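Local structure of ParA (Salmonella enterica subsp. enterica serovar Newport str. SL317, 3EZF) at residues N265-S270 against T292-M297; L273-P278 against H285-Y290; G315-M320 against E327-L332; N340-S345 against T388-D393. The protein is a partition protein of the ParA family that probably binds and hydrolyses ATP and, with ADP bound, probably regulates transcription through its winged helix-turn-helix domain. All blocks are in the same frame, centred on the assembly; numbering follows the deposited sequence.

Contact 1. Residues N265-S270 against T292-M297; sequences NGLAAS and TRLPEM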
loop_
_atom_site.group_PDB
_atom_site.type_symbol
_atom_site.label_atom_id
_atom_site.label_comp_id
_atom_site.label_asym_id
_atom_site.label_seq_id
_atom_site.Cartn_x
_atom_site.Cartn_y
_atom_site.Cartn_z
ATOM N N ASN A 265 -16.357 -1.276 -10.785
ATOM C CA ASN A 265 -16.234 -1.287 -12.235
ATOM C C ASN A 265 -15.400 -2.492 -12.632
ATOM O O ASN A 265 -15.717 -3.165 -13.615
ATOM C CB ASN A 265 -15.582 0.003 -12.739
ATOM C CG ASN A 265 -16.601 1.010 -13.244
ATOM O OD1 ASN A 265 -17.235 0.813 -14.279
ATOM N ND2 ASN A 265 -16.765 2.089 -12.508
ATOM N N GLY A 266 -14.342 -2.772 -11.875
ATOM C CA GLY A 266 -13.521 -3.929 -12.184
ATOM C C GLY A 266 -14.319 -5.230 -12.158
ATOM O O GLY A 266 -14.380 -5.947 -13.149
ATOM N N LEU A 267 -14.925 -5.541 -11.019
ATOM C CA LEU A 267 -15.715 -6.754 -10.895
ATOM C C LEU A 267 -16.800 -6.829 -11.946
ATOM O O LEU A 267 -17.138 -7.916 -12.415
ATOM C CB LEU A 267 -16.397 -6.816 -9.531
ATOM C CG LEU A 267 -15.571 -7.132 -8.297
ATOM C CD1 LEU A 267 -16.502 -7.277 -7.134
ATOM C CD2 LEU A 267 -14.792 -8.417 -8.503
ATOM N N ALA A 268 -17.352 -5.672 -12.300
ATOM C CA ALA A 268 -18.448 -5.595 -13.272
ATOM C C ALA A 268 -18.096 -5.849 -14.741
ATOM O O ALA A 268 -18.989 -5.928 -15.574
ATOM C CB ALA A 268 -19.152 -4.227 -13.137
ATOM N N ALA A 269 -16.815 -5.988 -15.059
ATOM C CA ALA A 269 -16.404 -6.179 -16.442
ATOM C C ALA A 269 -15.537 -7.395 -16.642
ATOM O O ALA A 269 -15.201 -7.737 -17.779
ATOM C CB ALA A 269 -15.651 -4.951 -16.919
ATOM N N SER A 270 -15.180 -8.044 -15.538
ATOM C CA SER A 270 -14.315 -9.212 -15.567
ATOM C C SER A 270 -15.065 -10.533 -15.538
ATOM O O SER A 270 -16.143 -10.645 -14.950
ATOM C CB SER A 270 -13.339 -9.143 -14.395
ATOM O OG SER A 270 -12.802 -7.837 -14.287
ATOM N N THR A 292 -14.851 -12.984 2.004
ATOM C CA THR A 292 -16.179 -13.028 2.579
ATOM C C THR A 292 -16.961 -11.741 2.354
ATOM O O THR A 292 -18.071 -11.584 2.846
ATOM C CB THR A 292 -16.101 -13.336 4.071
ATOM O OG1 THR A 292 -17.401 -13.213 4.650
ATOM C CG2 THR A 292 -15.156 -12.387 4.757
ATOM N N ARG A 293 -16.409 -10.833 1.563
ATOM C CA ARG A 293 -17.087 -9.575 1.319
ATOM C C ARG A 293 -17.507 -9.350 -0.131
ATOM O O ARG A 293 -18.148 -8.337 -0.444
ATOM C CB ARG A 293 -16.188 -8.431 1.767
ATOM C CG ARG A 293 -16.951 -7.243 2.278
ATOM C CD ARG A 293 -16.902 -7.142 3.803
ATOM N NE ARG A 293 -17.830 -6.118 4.269
ATOM C CZ ARG A 293 -17.751 -5.502 5.441
ATOM N NH1 ARG A 293 -16.779 -5.801 6.290
ATOM N NH2 ARG A 293 -18.633 -4.563 5.754
ATOM N N LEU A 294 -17.160 -10.281 -1.018
ATOM C CA LEU A 294 -17.502 -10.140 -2.437
ATOM C C LEU A 294 -19.002 -10.195 -2.734
ATOM O O LEU A 294 -19.503 -9.452 -3.575
ATOM C CB LEU A 294 -16.773 -11.193 -3.281
ATOM C CG LEU A 294 -15.244 -11.097 -3.328
ATOM C CD1 LEU A 294 -14.700 -12.153 -4.242
ATOM C CD2 LEU A 294 -14.823 -9.747 -3.812
ATOM N N PRO A 295 -19.735 -11.095 -2.066
ATOM C CA PRO A 295 -21.174 -11.180 -2.316
ATOM C C PRO A 295 -21.839 -9.817 -2.245
ATOM O O PRO A 295 -22.600 -9.442 -3.127
ATOM C CB PRO A 295 -21.649 -12.121 -1.221
ATOM C CG PRO A 295 -20.522 -13.095 -1.161
ATOM C CD PRO A 295 -19.297 -12.187 -1.176
ATOM N N GLU A 296 -21.544 -9.069 -1.192
ATOM C CA GLU A 296 -22.126 -7.747 -1.037
ATOM C C GLU A 296 -21.736 -6.857 -2.224
ATOM O O GLU A 296 -22.586 -6.176 -2.806
ATOM C CB GLU A 296 -21.659 -7.142 0.288
ATOM C CG GLU A 296 -21.987 -8.026 1.496
ATOM C CD GLU A 296 -21.348 -7.550 2.805
ATOM O OE1 GLU A 296 -21.572 -8.198 3.858
ATOM O OE2 GLU A 296 -20.621 -6.531 2.782
ATOM N N MET A 297 -20.458 -6.881 -2.592
ATOM C CA MET A 297 -19.972 -6.078 -3.710
ATOM C C MET A 297 -20.777 -6.434 -4.947
ATOM O O MET A 297 -21.357 -5.562 -5.601
ATOM C CB MET A 297 -18.493 -6.366 -3.983
ATOM C CG MET A 297 -17.557 -6.100 -2.828
ATOM S SD MET A 297 -17.219 -4.355 -2.644
ATOM C CE MET A 297 -17.976 -3.985 -1.044
#
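Leu267 of helix 261-267 spans the gap to the start of helix 294-303, and the contact across it is wholly apolar. With CG set beside the backbone N (chi1 -74°) and CD1 continuing away from CA, Leu267 is stretched out, and its CD1 lies 3.8 Å from CB of Met297. The same methyl is more loosely met by Leu294, whose CD2 stands 4.5 Å from Leu267 CD1. Only the root of Met297 takes part: its chain bends twice and its end turns away, and the residue also packs on Phe214 of the second subunit.

No polar bond joins the two segments; those nearby lie within each segment or go elsewhere. Gly266 O receives Ala269 N and the hydroxyl of Ser270 from opposite faces of its carbonyl plane, Ser270 OG lying 2.7 Å from Gly266 O, tying down the chain just after Leu267. On the other segment Arg293 NE forms a salt bridge with Glu296 OE2, tilted from both flat groups, while NH1 of Arg293 reaches Asp211 of the second subunit.

The chemistry therefore separates cleanly: greasy contacts join two helices of the P-loop NTPase domain, and the charges sit at its subunit interface.

Contact 2. Residues L273-P278 against H285-Y290; sequences LLTPTP and HSTLKY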
loop_
_atom_site.group_PDB
_atom_site.type_symbol
_atom_site.label_atom_id
_atom_site.label_comp_id
_atom_site.label_asym_id
_atom_site.label_seq_id
_atom_site.Cartn_x
_atom_site.Cartn_y
_atom_site.Cartn_z
ATOM N N LEU A 273 -12.055 -14.124 -11.604
ATOM C CA LEU A 273 -11.518 -13.511 -10.402
ATOM C C LEU A 273 -10.235 -14.242 -10.058
ATOM O O LEU A 273 -10.257 -15.436 -9.783
ATOM C CB LEU A 273 -12.484 -13.673 -9.239
ATOM C CG LEU A 273 -12.213 -12.730 -8.070
ATOM C CD1 LEU A 273 -12.694 -11.325 -8.444
ATOM C CD2 LEU A 273 -12.949 -13.208 -6.842
ATOM N N LEU A 274 -9.112 -13.541 -10.074
ATOM C CA LEU A 274 -7.861 -14.197 -9.748
ATOM C C LEU A 274 -7.407 -13.723 -8.371
ATOM O O LEU A 274 -6.945 -12.599 -8.208
ATOM C CB LEU A 274 -6.814 -13.903 -10.824
ATOM C CG LEU A 274 -5.507 -14.696 -10.769
ATOM C CD1 LEU A 274 -4.708 -14.451 -12.026
ATOM C CD2 LEU A 274 -4.697 -14.272 -9.559
ATOM N N THR A 275 -7.565 -14.600 -7.381
ATOM C CA THR A 275 -7.198 -14.302 -6.004
ATOM C C THR A 275 -5.896 -14.932 -5.538
ATOM O O THR A 275 -5.823 -16.129 -5.282
ATOM C CB THR A 275 -8.266 -14.775 -5.007
ATOM O OG1 THR A 275 -9.509 -14.124 -5.278
ATOM C CG2 THR A 275 -7.830 -14.453 -3.579
ATOM N N PRO A 276 -4.840 -14.133 -5.440
ATOM C CA PRO A 276 -3.584 -14.712 -4.972
ATOM C C PRO A 276 -3.640 -14.603 -3.440
ATOM O O PRO A 276 -3.901 -13.524 -2.901
ATOM C CB PRO A 276 -2.540 -13.797 -5.604
ATOM C CG PRO A 276 -3.226 -12.474 -5.593
ATOM C CD PRO A 276 -4.626 -12.804 -6.039
ATOM N N THR A 277 -3.432 -15.712 -2.737
ATOM C CA THR A 277 -3.477 -15.691 -1.272
ATOM C C THR A 277 -2.089 -15.647 -0.647
ATOM O O THR A 277 -1.224 -16.460 -0.972
ATOM C CB THR A 277 -4.224 -16.916 -0.705
ATOM O OG1 THR A 277 -5.550 -16.955 -1.243
ATOM C CG2 THR A 277 -4.314 -16.829 0.814
ATOM N N PRO A 278 -1.858 -14.678 0.253
ATOM C CA PRO A 278 -0.563 -14.539 0.919
ATOM C C PRO A 278 -0.323 -15.667 1.913
ATOM O O PRO A 278 -1.268 -16.195 2.505
ATOM C CB PRO A 278 -0.679 -13.189 1.625
ATOM C CG PRO A 278 -1.680 -12.448 0.801
ATOM C CD PRO A 278 -2.706 -13.508 0.528
ATOM N N HIS A 285 -5.512 -14.133 7.168
ATOM C CA HIS A 285 -6.747 -13.728 7.787
ATOM C C HIS A 285 -7.430 -12.663 6.925
ATOM O O HIS A 285 -8.620 -12.771 6.631
ATOM C CB HIS A 285 -6.467 -13.193 9.190
ATOM C CG HIS A 285 -7.695 -12.977 10.005
ATOM N ND1 HIS A 285 -8.645 -12.027 9.684
ATOM C CD2 HIS A 285 -8.153 -13.595 11.120
ATOM C CE1 HIS A 285 -9.629 -12.072 10.565
ATOM N NE2 HIS A 285 -9.351 -13.019 11.446
ATOM N N SER A 286 -6.669 -11.652 6.508
ATOM C CA SER A 286 -7.192 -10.549 5.694
ATOM C C SER A 286 -7.842 -10.970 4.395
ATOM O O SER A 286 -8.964 -10.565 4.088
ATOM C CB SER A 286 -6.084 -9.557 5.362
ATOM O OG SER A 286 -5.690 -8.848 6.516
ATOM N N THR A 287 -7.123 -11.771 3.621
ATOM C CA THR A 287 -7.644 -12.224 2.344
ATOM C C THR A 287 -8.996 -12.914 2.508
ATOM O O THR A 287 -9.889 -12.753 1.669
ATOM C CB THR A 287 -6.634 -13.154 1.651
ATOM O OG1 THR A 287 -5.369 -12.481 1.567
ATOM C CG2 THR A 287 -7.098 -13.494 0.239
ATOM N N LEU A 288 -9.148 -13.663 3.599
ATOM C CA LEU A 288 -10.399 -14.366 3.878
ATOM C C LEU A 288 -11.455 -13.340 4.218
ATOM O O LEU A 288 -12.574 -13.381 3.712
ATOM C CB LEU A 288 -10.248 -15.329 5.059
ATOM C CG LEU A 288 -9.396 -16.582 4.879
ATOM C CD1 LEU A 288 -9.542 -17.442 6.114
ATOM C CD2 LEU A 288 -9.849 -17.349 3.659
ATOM N N LYS A 289 -11.081 -12.419 5.090
ATOM C CA LYS A 289 -11.969 -11.347 5.500
ATOM C C LYS A 289 -12.467 -10.672 4.212
ATOM O O LYS A 289 -13.659 -10.414 4.051
ATOM C CB LYS A 289 -11.183 -10.345 6.358
ATOM C CG LYS A 289 -11.986 -9.630 7.426
ATOM C CD LYS A 289 -12.392 -10.586 8.536
ATOM C CE LYS A 289 -12.998 -9.842 9.708
ATOM N NZ LYS A 289 -11.996 -8.922 10.303
ATOM N N TYR A 290 -11.537 -10.409 3.294
ATOM C CA TYR A 290 -11.845 -9.763 2.020
ATOM C C TYR A 290 -12.752 -10.619 1.152
ATOM O O TYR A 290 -13.734 -10.126 0.593
ATOM C CB TYR A 290 -10.552 -9.452 1.261
ATOM C CG TYR A 290 -10.765 -8.728 -0.052
ATOM C CD1 TYR A 290 -10.923 -9.435 -1.245
ATOM C CD2 TYR A 290 -10.763 -7.336 -0.110
ATOM C CE1 TYR A 290 -11.080 -8.771 -2.471
ATOM C CE2 TYR A 290 -10.918 -6.666 -1.322
ATOM C CZ TYR A 290 -11.066 -7.391 -2.499
ATOM O OH TYR A 290 -11.186 -6.738 -3.703
#
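Thr277 and Thr287 mark the closest backbone approach, their CA atoms 6.5 Å apart, where strand 273-277 and helix 285-290 run roughly antiparallel at 154°.

Thr287 carries the contact from the helix side, and its two branches have different tasks. OG1 sits anti to the carbonyl carbon (chi1 -54°), which leaves CG2 anti to the backbone N and aimed at the strand, where it meets CG2 of Thr275 at 4.0 Å; the two threonines slide past one another pointing in opposite directions. Two residues on, Thr277 crosses at a slant, its OG1 4.1 Å from the same Thr287 CG2. That is plain van der Waals touch, since the hydroxyl of Thr277 is hydrogen-bonded to the hydroxyl of Tyr337 on helix 324-337. The other branch, Thr287 OG1, comes up to the ring of Pro278 near CD and CG, yet its hydrogen bond is to Asp283 O, one turn back in its own helix. Both hydroxyls thus have polar partners elsewhere, and what they present across the gap is mostly shape. Pro278, at the point where the strand runs out, closes the row.

Strand 272-277 lies inside the parallel sheet of the P-loop NTPase fold, bonded through its backbone to strands 112-116 and 312-317. Helix 281-291 belongs to the beta-alpha-beta crossover that leads on to strand 312-317. Tyr337 of helix 324-337 touches both Thr275 and Thr287, and Leu288 packs on Leu20 of the second subunit.

Contact 3. Residues G315-M320 against E327-L332; sequences GFMSKM and ETSHSL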
loop_
_atom_site.group_PDB
_atom_site.type_symbol
_atom_site.label_atom_id
_atom_site.label_comp_id
_atom_site.label_asym_id
_atom_site.label_seq_id
_atom_site.Cartn_x
_atom_site.Cartn_y
_atom_site.Cartn_z
ATOM N N GLY A 315 -7.545 -19.330 -7.164
ATOM C CA GLY A 315 -6.929 -18.910 -5.920
ATOM C C GLY A 315 -5.613 -19.648 -5.759
ATOM O O GLY A 315 -5.467 -20.749 -6.289
ATOM N N PHE A 316 -4.652 -19.056 -5.047
ATOM C CA PHE A 316 -3.347 -19.696 -4.836
ATOM C C PHE A 316 -2.461 -18.978 -3.807
ATOM O O PHE A 316 -2.608 -17.783 -3.568
ATOM C CB PHE A 316 -2.593 -19.832 -6.177
ATOM C CG PHE A 316 -2.230 -18.515 -6.825
ATOM C CD1 PHE A 316 -1.190 -17.737 -6.328
ATOM C CD2 PHE A 316 -2.930 -18.056 -7.938
ATOM C CE1 PHE A 316 -0.853 -16.522 -6.926
ATOM C CE2 PHE A 316 -2.597 -16.840 -8.543
ATOM C CZ PHE A 316 -1.557 -16.074 -8.035
ATOM N N MET A 317 -1.539 -19.719 -3.201
ATOM C CA MET A 317 -0.633 -19.150 -2.217
ATOM C C MET A 317 0.510 -18.428 -2.913
ATOM O O MET A 317 0.858 -18.762 -4.046
ATOM C CB MET A 317 -0.078 -20.251 -1.321
ATOM C CG MET A 317 -1.160 -21.039 -0.613
ATOM S SD MET A 317 -2.451 -19.961 0.070
ATOM C CE MET A 317 -1.610 -19.314 1.545
ATOM N N SER A 318 1.098 -17.446 -2.232
ATOM C CA SER A 318 2.199 -16.670 -2.802
ATOM C C SER A 318 3.524 -16.818 -2.030
ATOM O O SER A 318 3.677 -16.322 -0.916
ATOM C CB SER A 318 1.798 -15.188 -2.885
ATOM O OG SER A 318 2.465 -14.521 -3.948
ATOM N N LYS A 319 4.477 -17.499 -2.654
ATOM C CA LYS A 319 5.799 -17.751 -2.087
ATOM C C LYS A 319 5.723 -18.620 -0.845
ATOM O O LYS A 319 6.699 -18.734 -0.106
ATOM C CB LYS A 319 6.525 -16.441 -1.757
ATOM C CG LYS A 319 7.949 -16.347 -2.336
ATOM C CD LYS A 319 8.821 -17.543 -1.967
ATOM C CE LYS A 319 10.118 -17.556 -2.769
ATOM N NZ LYS A 319 10.897 -16.296 -2.624
ATOM N N MET A 320 4.562 -19.226 -0.615
ATOM C CA MET A 320 4.374 -20.110 0.529
ATOM C C MET A 320 5.680 -20.867 0.757
ATOM O O MET A 320 6.180 -21.540 -0.146
ATOM C CB MET A 320 3.251 -21.108 0.242
ATOM C CG MET A 320 3.167 -22.252 1.239
ATOM S SD MET A 320 2.359 -23.683 0.522
ATOM C CE MET A 320 3.224 -25.066 1.338
ATOM N N GLU A 327 2.498 -23.101 5.755
ATOM C CA GLU A 327 2.121 -24.339 5.070
ATOM C C GLU A 327 0.773 -24.784 5.657
ATOM O O GLU A 327 0.073 -25.627 5.089
ATOM C CB GLU A 327 3.197 -25.411 5.306
ATOM C CG GLU A 327 2.826 -26.829 4.874
ATOM C CD GLU A 327 3.964 -27.833 5.087
ATOM O OE1 GLU A 327 3.702 -29.061 5.072
ATOM O OE2 GLU A 327 5.127 -27.398 5.262
ATOM N N THR A 328 0.422 -24.187 6.796
ATOM C CA THR A 328 -0.825 -24.470 7.513
ATOM C C THR A 328 -1.973 -23.647 6.951
ATOM O O THR A 328 -3.111 -24.119 6.869
ATOM C CB THR A 328 -0.696 -24.144 9.030
ATOM O OG1 THR A 328 0.200 -25.080 9.647
ATOM C CG2 THR A 328 -2.059 -24.205 9.720
ATOM N N SER A 329 -1.676 -22.405 6.584
ATOM C CA SER A 329 -2.695 -21.536 6.019
ATOM C C SER A 329 -2.879 -21.970 4.571
ATOM O O SER A 329 -3.826 -21.566 3.898
ATOM C CB SER A 329 -2.273 -20.057 6.109
ATOM O OG SER A 329 -1.134 -19.765 5.321
ATOM N N HIS A 330 -1.959 -22.808 4.106
ATOM C CA HIS A 330 -2.008 -23.335 2.748
ATOM C C HIS A 330 -3.062 -24.440 2.689
ATOM O O HIS A 330 -3.841 -24.526 1.737
ATOM C CB HIS A 330 -0.654 -23.922 2.352
ATOM C CG HIS A 330 -0.642 -24.542 0.993
ATOM N ND1 HIS A 330 0.235 -25.540 0.634
ATOM C CD2 HIS A 330 -1.390 -24.286 -0.112
ATOM C CE1 HIS A 330 0.031 -25.875 -0.630
ATOM N NE2 HIS A 330 -0.949 -25.127 -1.101
ATOM N N SER A 331 -3.061 -25.287 3.718
ATOM C CA SER A 331 -4.002 -26.395 3.829
ATOM C C SER A 331 -5.399 -25.822 3.999
ATOM O O SER A 331 -6.374 -26.409 3.554
ATOM C CB SER A 331 -3.638 -27.274 5.032
ATOM O OG SER A 331 -4.563 -28.333 5.199
ATOM N N LEU A 332 -5.477 -24.662 4.645
ATOM C CA LEU A 332 -6.748 -23.977 4.870
ATOM C C LEU A 332 -7.201 -23.267 3.591
ATOM O O LEU A 332 -8.369 -22.903 3.451
ATOM C CB LEU A 332 -6.600 -22.960 6.006
ATOM C CG LEU A 332 -6.142 -23.529 7.347
ATOM C CD1 LEU A 332 -5.990 -22.413 8.359
ATOM C CD2 LEU A 332 -7.153 -24.556 7.823
#
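Met317 and Met320 close on the imidazole of His330 from two directions, making the dense part of this contact. Met317, the last residue of strand 312-317, brings CG up to His330 CD2 at 3.3 Å, in an oblique approach. Its chain then bends twice and leaves the ring, with SD 5.5 Å from the centroid of the His330 ring, until the terminal methyl comes to rest beside Ser329: Met317 CE is 3.8 Å from Ser329 OG. That hydroxyl is already engaged, hydrogen-bonded to Pro279 O. Met320, in the loop beyond the strand, crosses His330 at about a right angle and carries its sulfur over one ring face. The model sets sulfur and ring implausibly close together, so this placement is doubtful in detail. His330 offers its ring because CG lies anti to the backbone N (chi1 177°), which points the imidazole at the strand end.

The loose side lies at Glu327. Its CB and CG touch the terminal methyl of Met320, with Met320 CE 4.0 Å from Glu327 CG, and beyond that point the extended glutamate runs off toward solvent with its carboxylate leading. Nothing polar binds the segments together here.

What can be relied on is apolar: Met317 against His330 and Ser329, and the methyl of Met320 against Glu327. Contacts of this van der Waals kind hold the exit of the outermost strand to the first turns of the helix that follows by shape, not by polar bonds.

Contact 4. Residues N340-S345 against T388-D393; sequences NILDSS and TKAVFD. With SO4 (sulfate ion), chain E.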
loop_
_atom_site.group_PDB
_atom_site.type_symbol
_atom_site.label_atom_id
_atom_site.label_comp_id
_atom_site.label_asym_id
_atom_site.label_seq_id
_atom_site.Cartn_x
_atom_site.Cartn_y
_atom_site.Cartn_z
ATOM N N ASN A 340 -11.633 -24.584 -6.839
ATOM C CA ASN A 340 -11.133 -23.347 -7.439
ATOM C C ASN A 340 -9.703 -22.924 -7.088
ATOM O O ASN A 340 -9.196 -21.956 -7.651
ATOM C CB ASN A 340 -12.094 -22.189 -7.139
ATOM C CG ASN A 340 -13.337 -22.219 -8.017
ATOM O OD1 ASN A 340 -13.241 -22.233 -9.254
ATOM N ND2 ASN A 340 -14.512 -22.219 -7.386
ATOM N N ILE A 341 -9.057 -23.637 -6.169
ATOM C CA ILE A 341 -7.675 -23.333 -5.773
ATOM C C ILE A 341 -6.711 -23.881 -6.828
ATOM O O ILE A 341 -7.024 -24.864 -7.501
ATOM C CB ILE A 341 -7.313 -24.004 -4.417
ATOM C CG1 ILE A 341 -5.853 -23.715 -4.038
ATOM C CG2 ILE A 341 -7.504 -25.513 -4.520
ATOM C CD1 ILE A 341 -5.635 -22.446 -3.240
ATOM N N LEU A 342 -5.546 -23.249 -6.972
ATOM C CA LEU A 342 -4.549 -23.714 -7.932
ATOM C C LEU A 342 -3.927 -25.019 -7.432
ATOM O O LEU A 342 -4.226 -25.475 -6.326
ATOM C CB LEU A 342 -3.444 -22.666 -8.134
ATOM C CG LEU A 342 -3.499 -21.798 -9.400
ATOM C CD1 LEU A 342 -2.232 -20.974 -9.510
ATOM C CD2 LEU A 342 -3.638 -22.676 -10.632
ATOM N N ASP A 343 -3.070 -25.618 -8.255
ATOM C CA ASP A 343 -2.399 -26.868 -7.908
ATOM C C ASP A 343 -0.927 -26.564 -7.754
ATOM O O ASP A 343 -0.111 -27.450 -7.503
ATOM C CB ASP A 343 -2.586 -27.892 -9.015
ATOM C CG ASP A 343 -4.019 -28.013 -9.441
ATOM O OD1 ASP A 343 -4.847 -28.457 -8.614
ATOM O OD2 ASP A 343 -4.311 -27.650 -10.602
ATOM N N SER A 344 -0.598 -25.293 -7.938
ATOM C CA SER A 344 0.762 -24.818 -7.795
ATOM C C SER A 344 0.647 -23.433 -7.179
ATOM O O SER A 344 -0.318 -22.707 -7.429
ATOM C CB SER A 344 1.460 -24.751 -9.154
ATOM O OG SER A 344 2.705 -25.432 -9.100
ATOM N N SER A 345 1.619 -23.085 -6.347
ATOM C CA SER A 345 1.625 -21.789 -5.697
ATOM C C SER A 345 2.795 -20.991 -6.243
ATOM O O SER A 345 3.867 -21.538 -6.499
ATOM C CB SER A 345 1.765 -21.961 -4.183
ATOM O OG SER A 345 2.987 -22.598 -3.865
ATOM N N THR A 388 3.397 -19.838 -13.864
ATOM C CA THR A 388 2.771 -19.195 -15.006
ATOM C C THR A 388 2.002 -20.256 -15.799
ATOM O O THR A 388 0.788 -20.147 -15.993
ATOM C CB THR A 388 3.833 -18.553 -15.909
ATOM O OG1 THR A 388 4.624 -17.648 -15.133
ATOM C CG2 THR A 388 3.182 -17.785 -17.042
ATOM N N LYS A 389 2.718 -21.285 -16.245
ATOM C CA LYS A 389 2.112 -22.372 -17.000
ATOM C C LYS A 389 0.843 -22.836 -16.282
ATOM O O LYS A 389 -0.185 -23.089 -16.916
ATOM C CB LYS A 389 3.099 -23.537 -17.118
ATOM C CG LYS A 389 2.569 -24.755 -17.881
ATOM C CD LYS A 389 2.648 -24.553 -19.393
ATOM C CE LYS A 389 1.917 -25.651 -20.145
ATOM N NZ LYS A 389 2.431 -27.008 -19.813
ATOM N N ALA A 390 0.927 -22.935 -14.956
ATOM C CA ALA A 390 -0.192 -23.364 -14.116
ATOM C C ALA A 390 -1.404 -22.442 -14.269
ATOM O O ALA A 390 -2.535 -22.886 -14.479
ATOM C CB ALA A 390 0.251 -23.404 -12.666
ATOM N N VAL A 391 -1.156 -21.146 -14.160
ATOM C CA VAL A 391 -2.209 -20.157 -14.297
ATOM C C VAL A 391 -2.764 -20.222 -15.717
ATOM O O VAL A 391 -3.978 -20.222 -15.912
ATOM C CB VAL A 391 -1.654 -18.739 -14.024
ATOM C CG1 VAL A 391 -2.777 -17.745 -13.943
ATOM C CG2 VAL A 391 -0.857 -18.738 -12.733
ATOM N N PHE A 392 -1.875 -20.288 -16.706
ATOM C CA PHE A 392 -2.305 -20.338 -18.093
ATOM C C PHE A 392 -3.213 -21.530 -18.410
ATOM O O PHE A 392 -4.210 -21.390 -19.121
ATOM C CB PHE A 392 -1.096 -20.355 -19.024
ATOM C CG PHE A 392 -1.471 -20.308 -20.477
ATOM C CD1 PHE A 392 -1.831 -21.473 -21.162
ATOM C CD2 PHE A 392 -1.545 -19.086 -21.143
ATOM C CE1 PHE A 392 -2.267 -21.422 -22.482
ATOM C CE2 PHE A 392 -1.980 -19.023 -22.465
ATOM C CZ PHE A 392 -2.342 -20.199 -23.136
ATOM N N ASP A 393 -2.877 -22.704 -17.881
ATOM C CA ASP A 393 -3.682 -23.891 -18.141
ATOM C C ASP A 393 -5.049 -23.833 -17.462
ATOM O O ASP A 393 -6.035 -24.330 -18.012
ATOM C CB ASP A 393 -2.908 -25.148 -17.728
ATOM C CG ASP A 393 -1.648 -25.334 -18.546
ATOM O OD1 ASP A 393 -1.762 -25.441 -19.791
ATOM O OD2 ASP A 393 -0.549 -25.362 -17.950
HETATM S S SO4 E . 0.312 -27.945 -22.773
HETATM O O1 SO4 E . -0.009 -28.224 -24.186
HETATM O O2 SO4 E . -0.352 -28.942 -21.914
HETATM O O3 SO4 E . -0.168 -26.599 -22.417
HETATM O O4 SO4 E . 1.774 -28.014 -22.578
#
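Leu342 and Ser344 lean on Ala390 and Val391, setting a loop against the long C-terminal helix 378-400 beside the outermost strand of a P-loop NTPase sheet. Residues 340-345 run alongside that strand, and Asn340 and Leu342 both make backbone hydrogen bonds with Gly315.

Leu342 splits its two methyls over the helix. CD1 meets Val391 at a slant, 4.2 Å from CG2, the branch that lies beside the backbone N of Val391. CD2 is turned over the helix backbone instead, 4.0 Å from Ala390 O, with CB of Ala390 a little farther off. Ser344, two residues on, points toward the same alanine: its CB lies 4.0 Å from Ala390 CB, a contact made by carbon and not by the hydroxyl. Ala390 has only a methyl here, consistent with the close backbones: Ser344 CA and Ala390 CA are 6.6 Å apart. Between Leu342 and Ser344, Asp343 turns aside and forms a salt bridge with Arg394 of the same helix 378-400, next to the apolar patch.

Other sides of the helix have different company. Phe392 stacks on His145 and packs against helix 129-138. Lys389 starts out anti to its own N but bends at chi2 (80°) and again at its end, which brings the ammonium over toward Asp393, in a long salt bridge, and toward a sulfate probably left by the crystallisation liquor. There Lys389 NZ donates a hydrogen bond to sulfate O4 at 3.0 Å.

From the N terminus, helix 261-267 opens contact 1, and contact 2 opens and closes before helix 294-303 completes it, so contact 2 is nested within contact 1. The two meet where Leu273 packs on Leu267 and Leu294, and both border the second subunit. The chain then enters strand 312-317, and contact 3 closes a short loop back from helix 324-337. Contact 4 follows in series, with a much longer loop that ends on helix 378-400. Neighbouring strands 272-277 and 312-317 link contacts 2 and 3, and Gly315 passes the connection to Asn340 and Leu342 of contact 4. No two contacts cross; together they tie helices and a loop to one another and to strands 272-277 and 312-317.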